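Local coordinates for protein DMATS type aromatic prenyltransferase (Micromonospora olivasterospora, PDB 6ZRY) that probably transfers a dimethylallyl group to the indole ring of tryptophan, as a prenyltransferase with an ABBA-barrel fold, at residues Ser275-Ile280 with His329-Leu334; Leu214-Ala219 with Gly260-Thr265. One frame throughout, in Å; residues are numbered along the deposited sequence.

Contact 1. Residues Ser275-Ile280 with His329-Leu334. With TRP (tryptophan), chain C.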
loop_
_atom_site.group_PDB
_atom_site.type_symbol
_atom_site.label_atom_id
_atom_site.label_comp_id
_atom_site.label_asym_id
_atom_site.label_seq_id
_atom_site.Cartn_x
_atom_site.Cartn_y
_atom_site.Cartn_z
ATOM N N SER A 275 -5.139 -10.479 -1.005
ATOM C CA SER A 275 -5.434 -9.573 0.132
ATOM C C SER A 275 -6.638 -8.717 -0.200
ATOM O O SER A 275 -6.774 -8.326 -1.340
ATOM C CB SER A 275 -4.271 -8.715 0.495
ATOM O OG SER A 275 -3.195 -9.526 0.913
ATOM N N ILE A 276 -7.468 -8.469 0.786
ATOM C CA ILE A 276 -8.587 -7.503 0.750
ATOM C C ILE A 276 -8.190 -6.325 1.649
ATOM O O ILE A 276 -7.673 -6.567 2.773
ATOM C CB ILE A 276 -9.925 -8.174 1.157
ATOM C CG1 ILE A 276 -11.096 -7.196 1.134
ATOM C CG2 ILE A 276 -9.856 -8.878 2.503
ATOM C CD1 ILE A 276 -11.479 -6.709 -0.213
ATOM N N TYR A 277 -8.364 -5.118 1.153
ATOM C CA TYR A 277 -8.012 -3.866 1.844
ATOM C C TYR A 277 -9.276 -3.076 2.041
ATOM O O TYR A 277 -9.881 -2.623 1.071
ATOM C CB TYR A 277 -6.963 -3.058 1.068
ATOM C CG TYR A 277 -5.737 -3.830 0.657
ATOM C CD1 TYR A 277 -5.779 -4.684 -0.438
ATOM C CD2 TYR A 277 -4.536 -3.705 1.322
ATOM C CE1 TYR A 277 -4.687 -5.429 -0.820
ATOM C CE2 TYR A 277 -3.415 -4.420 0.939
ATOM C CZ TYR A 277 -3.491 -5.288 -0.140
ATOM O OH TYR A 277 -2.400 -6.008 -0.548
ATOM N N VAL A 278 -9.714 -2.962 3.290
ATOM C CA VAL A 278 -10.881 -2.145 3.639
ATOM C C VAL A 278 -10.388 -0.766 4.061
ATOM O O VAL A 278 -9.648 -0.647 5.060
ATOM C CB VAL A 278 -11.714 -2.797 4.755
ATOM C CG1 VAL A 278 -12.903 -1.942 5.131
ATOM C CG2 VAL A 278 -12.157 -4.205 4.366
ATOM N N PRO A 279 -10.871 0.312 3.403
ATOM C CA PRO A 279 -10.548 1.687 3.809
ATOM C C PRO A 279 -11.468 2.088 4.967
ATOM O O PRO A 279 -12.396 2.913 4.807
ATOM C CB PRO A 279 -10.794 2.463 2.531
ATOM C CG PRO A 279 -11.984 1.742 1.917
ATOM C CD PRO A 279 -11.743 0.286 2.215
ATOM N N ILE A 280 -11.138 1.529 6.122
ATOM C CA ILE A 280 -11.967 1.550 7.355
ATOM C C ILE A 280 -12.276 2.980 7.762
ATOM O O ILE A 280 -13.363 3.203 8.276
ATOM C CB ILE A 280 -11.287 0.741 8.457
ATOM C CG1 ILE A 280 -12.188 0.663 9.699
ATOM C CG2 ILE A 280 -9.909 1.272 8.777
ATOM C CD1 ILE A 280 -11.863 -0.450 10.612
ATOM N N HIS A 329 -6.569 2.131 6.582
ATOM C CA HIS A 329 -6.959 0.840 5.985
ATOM C C HIS A 329 -6.711 -0.285 6.986
ATOM O O HIS A 329 -5.851 -0.140 7.886
ATOM C CB HIS A 329 -6.180 0.523 4.715
ATOM C CG HIS A 329 -6.151 1.590 3.691
ATOM N ND1 HIS A 329 -7.010 1.592 2.630
ATOM C CD2 HIS A 329 -5.340 2.659 3.528
ATOM C CE1 HIS A 329 -6.731 2.638 1.842
ATOM N NE2 HIS A 329 -5.724 3.313 2.380
ATOM N N VAL A 330 -7.404 -1.393 6.798
ATOM C CA VAL A 330 -7.019 -2.673 7.430
ATOM C C VAL A 330 -7.179 -3.756 6.380
ATOM O O VAL A 330 -8.127 -3.655 5.562
ATOM C CB VAL A 330 -7.845 -2.965 8.705
ATOM C CG1 VAL A 330 -9.310 -3.115 8.400
ATOM C CG2 VAL A 330 -7.300 -4.196 9.426
ATOM N N SER A 331 -6.263 -4.702 6.355
ATOM C CA SER A 331 -6.206 -5.713 5.288
ATOM C C SER A 331 -6.040 -7.109 5.866
ATOM O O SER A 331 -5.415 -7.279 6.898
ATOM C CB SER A 331 -5.124 -5.389 4.256
ATOM O OG SER A 331 -3.828 -5.736 4.752
ATOM N N LEU A 332 -6.648 -8.070 5.196
ATOM C CA LEU A 332 -6.492 -9.500 5.458
ATOM C C LEU A 332 -5.691 -10.113 4.321
ATOM O O LEU A 332 -6.086 -9.885 3.150
ATOM C CB LEU A 332 -7.868 -10.148 5.549
ATOM C CG LEU A 332 -7.834 -11.650 5.804
ATOM C CD1 LEU A 332 -7.259 -11.951 7.176
ATOM C CD2 LEU A 332 -9.217 -12.247 5.641
ATOM N N ARG A 333 -4.623 -10.854 4.664
ATOM C CA ARG A 333 -3.698 -11.531 3.718
ATOM C C ARG A 333 -3.965 -13.032 3.800
ATOM O O ARG A 333 -3.846 -13.555 4.874
ATOM C CB ARG A 333 -2.224 -11.202 4.036
ATOM C CG ARG A 333 -1.937 -9.712 4.244
ATOM C CD ARG A 333 -0.528 -9.284 4.709
ATOM N NE ARG A 333 0.224 -10.229 5.549
ATOM C CZ ARG A 333 0.352 -10.177 6.878
ATOM N NH1 ARG A 333 -0.236 -9.224 7.589
ATOM N NH2 ARG A 333 1.059 -11.106 7.507
ATOM N N LEU A 334 -4.313 -13.674 2.674
ATOM C CA LEU A 334 -4.543 -15.142 2.556
ATOM C C LEU A 334 -3.523 -15.764 1.590
ATOM O O LEU A 334 -3.300 -15.135 0.516
ATOM C CB LEU A 334 -5.973 -15.361 2.065
ATOM C CG LEU A 334 -7.045 -14.644 2.879
ATOM C CD1 LEU A 334 -8.375 -14.717 2.192
ATOM C CD2 LEU A 334 -7.129 -15.210 4.289
HETATM N N TRP C . -4.227 6.924 0.001
HETATM C CA TRP C . -4.534 6.154 -1.254
HETATM C C TRP C . -5.901 5.479 -1.118
HETATM O O TRP C . -6.445 4.993 -2.126
HETATM C CB TRP C . -3.423 5.136 -1.575
HETATM C CG TRP C . -3.233 4.065 -0.548
HETATM C CD1 TRP C . -2.498 4.144 0.605
HETATM C CD2 TRP C . -3.779 2.732 -0.582
HETATM N NE1 TRP C . -2.558 2.956 1.287
HETATM C CE2 TRP C . -3.324 2.067 0.581
HETATM C CE3 TRP C . -4.590 2.031 -1.486
HETATM C CZ2 TRP C . -3.675 0.747 0.871
HETATM C CZ3 TRP C . -4.933 0.726 -1.198
HETATM C CH2 TRP C . -4.475 0.094 -0.040
HETATM O OXT TRP C . -6.475 5.419 -0.008
HETATM O O HOH W 1 -8.501 0.109 0.709
#
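The imidazole of His329 lies flat beneath the indole of the bound tryptophan, whose CZ2 sits over the ring centre 3.5 Å above its plane. The ligand CE2 comes within 3.2 Å of His329 NE2, and the carboxylate OXT lies in the imidazole plane at its edge. On the other ring nitrogen, ND1 meets a water at 2.8 Å that donates a weak bond to Tyr277 O, which would limit rotation of the ring. An alanine here would probably cost the substrate indole this supporting face and leave the water without its imidazole partner. Behind the pocket, Ile276-Leu332 and Val278-Val330 are antiparallel hydrogen-bonded pairs of one ladder; Val330 N gives Val278 O a 2.9 Å bond. Pro279 then centres an inverse gamma turn that ends the pairing. Tyr277 brings CD2 to 3.4 Å from Ser331 CB, while its OH bonds Ser261 and Ser331 OG bonds Tyr344. These two side chains share the ligand's face of the sheet with Ser275 and Arg333. On the reverse face, Ile276 and Leu332 cross obliquely and pack against helix 236-247, and strands 258-265 and 341-346 flank the pair in the wall of the ABBA barrel.

Contact 2. Residues Leu214-Ala219 with Gly260-Thr265; sequences LTHHEA and GSYTFT
Two backbone bonds join Leu214 and Gly260 into an antiparallel hydrogen-bonded pair. Leu214 N points at Gly260 O over 2.7 Å, almost straight at 169° and nearly along the C=O axis; the return bond, from Gly260 N to Leu214 O, measures 3.0 Å. Each residue thus has both its N-H and its carbonyl satisfied by the other. From this pair the two segments run off in opposite directions, so the remaining contact is made by side chains slanting back across the glycine. With CG anti to the carbonyl carbon in both (chi1 -59° and -62°), His216 and Tyr262 bring their rings together over Gly260, and the tyrosine hydroxyl arrives at the edge of the imidazole, near its plane. The two polar ends are too far apart to bond directly, and a water links them, 3.1 Å from His216 NE2 and 3.0 Å from Tyr262 OH. The other ring nitrogen, ND1, is bound to Asp193 OD1, so both imidazole nitrogens have partners; the carboxylate would probably stabilise a protonated ring. Gly260 lies under this bridge: a beta carbon there would stand 3.7 Å from His216 NE2. Alongside, Leu214 crosses the tyrosine at about a right angle and sets CD2 3.9 Å from Tyr262 CE1. On the opposite face of the sheet, Thr215 OG1 bonds Thr196 and Ser261 OG bonds Tyr277. The pairing is a rung of the ABBA-barrel sheet, between strands 209-220 and 258-265. Helix 221-228 covers the His216-Tyr262 side through Val224 and Ala227, helix 174-182 meets Leu214 and Tyr262 through Leu179, and strands 193-201 and 273-278 continue the sheet beyond the two.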
loop_
_atom_site.group_PDB
_atom_site.type_symbol
_atom_site.label_atom_id
_atom_site.label_comp_id
_atom_site.label_asym_id
_atom_site.label_seq_id
_atom_site.Cartn_x
_atom_site.Cartn_y
_atom_site.Cartn_z
ATOM N N LEU A 214 -6.473 -4.261 -7.650
ATOM C CA LEU A 214 -7.710 -3.809 -8.354
ATOM C C LEU A 214 -8.538 -2.992 -7.367
ATOM O O LEU A 214 -8.720 -3.473 -6.255
ATOM C CB LEU A 214 -8.524 -5.019 -8.790
ATOM C CG LEU A 214 -8.183 -5.665 -10.115
ATOM C CD1 LEU A 214 -6.736 -6.070 -10.177
ATOM C CD2 LEU A 214 -9.084 -6.904 -10.327
ATOM N N THR A 215 -9.029 -1.845 -7.778
ATOM C CA THR A 215 -9.960 -1.024 -6.991
ATOM C C THR A 215 -11.356 -1.315 -7.506
ATOM O O THR A 215 -11.584 -1.173 -8.726
ATOM C CB THR A 215 -9.598 0.460 -7.042
ATOM O OG1 THR A 215 -8.253 0.606 -6.556
ATOM C CG2 THR A 215 -10.548 1.314 -6.237
ATOM N N HIS A 216 -12.238 -1.724 -6.611
ATOM C CA HIS A 216 -13.629 -2.110 -6.900
ATOM C C HIS A 216 -14.547 -0.953 -6.508
ATOM O O HIS A 216 -14.945 -0.895 -5.334
ATOM C CB HIS A 216 -13.983 -3.402 -6.148
ATOM C CG HIS A 216 -13.120 -4.560 -6.493
ATOM N ND1 HIS A 216 -13.179 -5.190 -7.732
ATOM C CD2 HIS A 216 -12.213 -5.248 -5.769
ATOM C CE1 HIS A 216 -12.323 -6.181 -7.759
ATOM N NE2 HIS A 216 -11.740 -6.260 -6.570
ATOM N N HIS A 217 -14.860 -0.060 -7.428
ATOM C CA HIS A 217 -15.665 1.155 -7.139
ATOM C C HIS A 217 -17.115 0.763 -6.836
ATOM O O HIS A 217 -17.650 -0.083 -7.554
ATOM C CB HIS A 217 -15.545 2.168 -8.281
ATOM C CG HIS A 217 -14.192 2.772 -8.351
ATOM N ND1 HIS A 217 -13.804 3.814 -7.518
ATOM C CD2 HIS A 217 -13.107 2.428 -9.077
ATOM C CE1 HIS A 217 -12.549 4.125 -7.771
ATOM N NE2 HIS A 217 -12.090 3.275 -8.730
ATOM N N GLU A 218 -17.693 1.347 -5.780
ATOM C CA GLU A 218 -19.124 1.187 -5.392
ATOM C C GLU A 218 -19.507 -0.288 -5.519
ATOM O O GLU A 218 -20.368 -0.625 -6.366
ATOM C CB GLU A 218 -20.006 2.067 -6.283
ATOM C CG GLU A 218 -19.828 3.553 -6.029
ATOM C CD GLU A 218 -19.752 4.372 -7.302
ATOM O OE1 GLU A 218 -20.582 5.292 -7.470
ATOM O OE2 GLU A 218 -18.869 4.083 -8.126
ATOM N N ALA A 219 -18.862 -1.138 -4.740
ATOM C CA ALA A 219 -18.866 -2.594 -4.960
ATOM C C ALA A 219 -19.633 -3.286 -3.842
ATOM O O ALA A 219 -19.515 -2.869 -2.635
ATOM C CB ALA A 219 -17.450 -3.121 -5.063
ATOM N N GLY A 260 -8.654 -5.151 -3.818
ATOM C CA GLY A 260 -8.093 -6.496 -3.761
ATOM C C GLY A 260 -6.752 -6.554 -4.412
ATOM O O GLY A 260 -6.570 -5.884 -5.443
ATOM N N SER A 261 -5.849 -7.365 -3.891
ATOM C CA SER A 261 -4.556 -7.635 -4.546
ATOM C C SER A 261 -4.398 -9.129 -4.803
ATOM O O SER A 261 -4.937 -9.942 -4.043
ATOM C CB SER A 261 -3.395 -7.050 -3.799
ATOM O OG SER A 261 -3.122 -7.783 -2.639
ATOM N N TYR A 262 -3.767 -9.422 -5.925
ATOM C CA TYR A 262 -3.554 -10.758 -6.490
ATOM C C TYR A 262 -2.073 -10.980 -6.642
ATOM O O TYR A 262 -1.407 -10.149 -7.246
ATOM C CB TYR A 262 -4.283 -10.847 -7.837
ATOM C CG TYR A 262 -5.767 -10.656 -7.707
ATOM C CD1 TYR A 262 -6.349 -9.389 -7.698
ATOM C CD2 TYR A 262 -6.575 -11.743 -7.460
ATOM C CE1 TYR A 262 -7.719 -9.223 -7.505
ATOM C CE2 TYR A 262 -7.942 -11.606 -7.297
ATOM C CZ TYR A 262 -8.522 -10.351 -7.332
ATOM O OH TYR A 262 -9.882 -10.269 -7.146
ATOM N N THR A 263 -1.562 -12.067 -6.121
ATOM C CA THR A 263 -0.154 -12.443 -6.257
ATOM C C THR A 263 -0.025 -13.438 -7.401
ATOM O O THR A 263 -0.606 -14.521 -7.298
ATOM C CB THR A 263 0.410 -12.985 -4.948
ATOM O OG1 THR A 263 0.246 -11.971 -3.967
ATOM C CG2 THR A 263 1.874 -13.308 -5.052
ATOM N N PHE A 264 0.697 -13.043 -8.445
ATOM C CA PHE A 264 0.991 -13.840 -9.662
ATOM C C PHE A 264 2.395 -14.400 -9.532
ATOM O O PHE A 264 3.352 -13.628 -9.237
ATOM C CB PHE A 264 0.880 -12.999 -10.931
ATOM C CG PHE A 264 -0.443 -12.314 -11.121
ATOM C CD1 PHE A 264 -1.635 -12.972 -10.843
ATOM C CD2 PHE A 264 -0.511 -11.011 -11.589
ATOM C CE1 PHE A 264 -2.863 -12.349 -11.050
ATOM C CE2 PHE A 264 -1.740 -10.393 -11.781
ATOM C CZ PHE A 264 -2.908 -11.060 -11.501
ATOM N N THR A 265 2.527 -15.690 -9.750
ATOM C CA THR A 265 3.814 -16.395 -9.645
ATOM C C THR A 265 4.026 -17.280 -10.881
ATOM O O THR A 265 3.019 -17.680 -11.523
ATOM C CB THR A 265 3.867 -17.147 -8.311
ATOM O OG1 THR A 265 5.233 -17.512 -8.152
ATOM C CG2 THR A 265 2.931 -18.340 -8.261
HETATM O O HOH W 2 -11.095 -8.769 -4.871
#

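From the N terminus, contact 2 comes first: strand 209-220 leads through helices 221-228 and 236-247 and returns as strand 258-265, closing a loop of 40 residues between the segments. A short connection then gives strand 273-278, where contact 1 opens; its loop carries helices 287-300 and 305-315 before closing at strand 327-333. The two loops follow in series, neither nested nor crossed. They join in the sheet itself, because 258-265 and 273-278 are neighbours: Ser275 O lies 2.9 Å from Ser261 N, a probable hydrogen bond. Together the contacts tie four successive strands of the barrel wall, with the bound tryptophan beside contact 1.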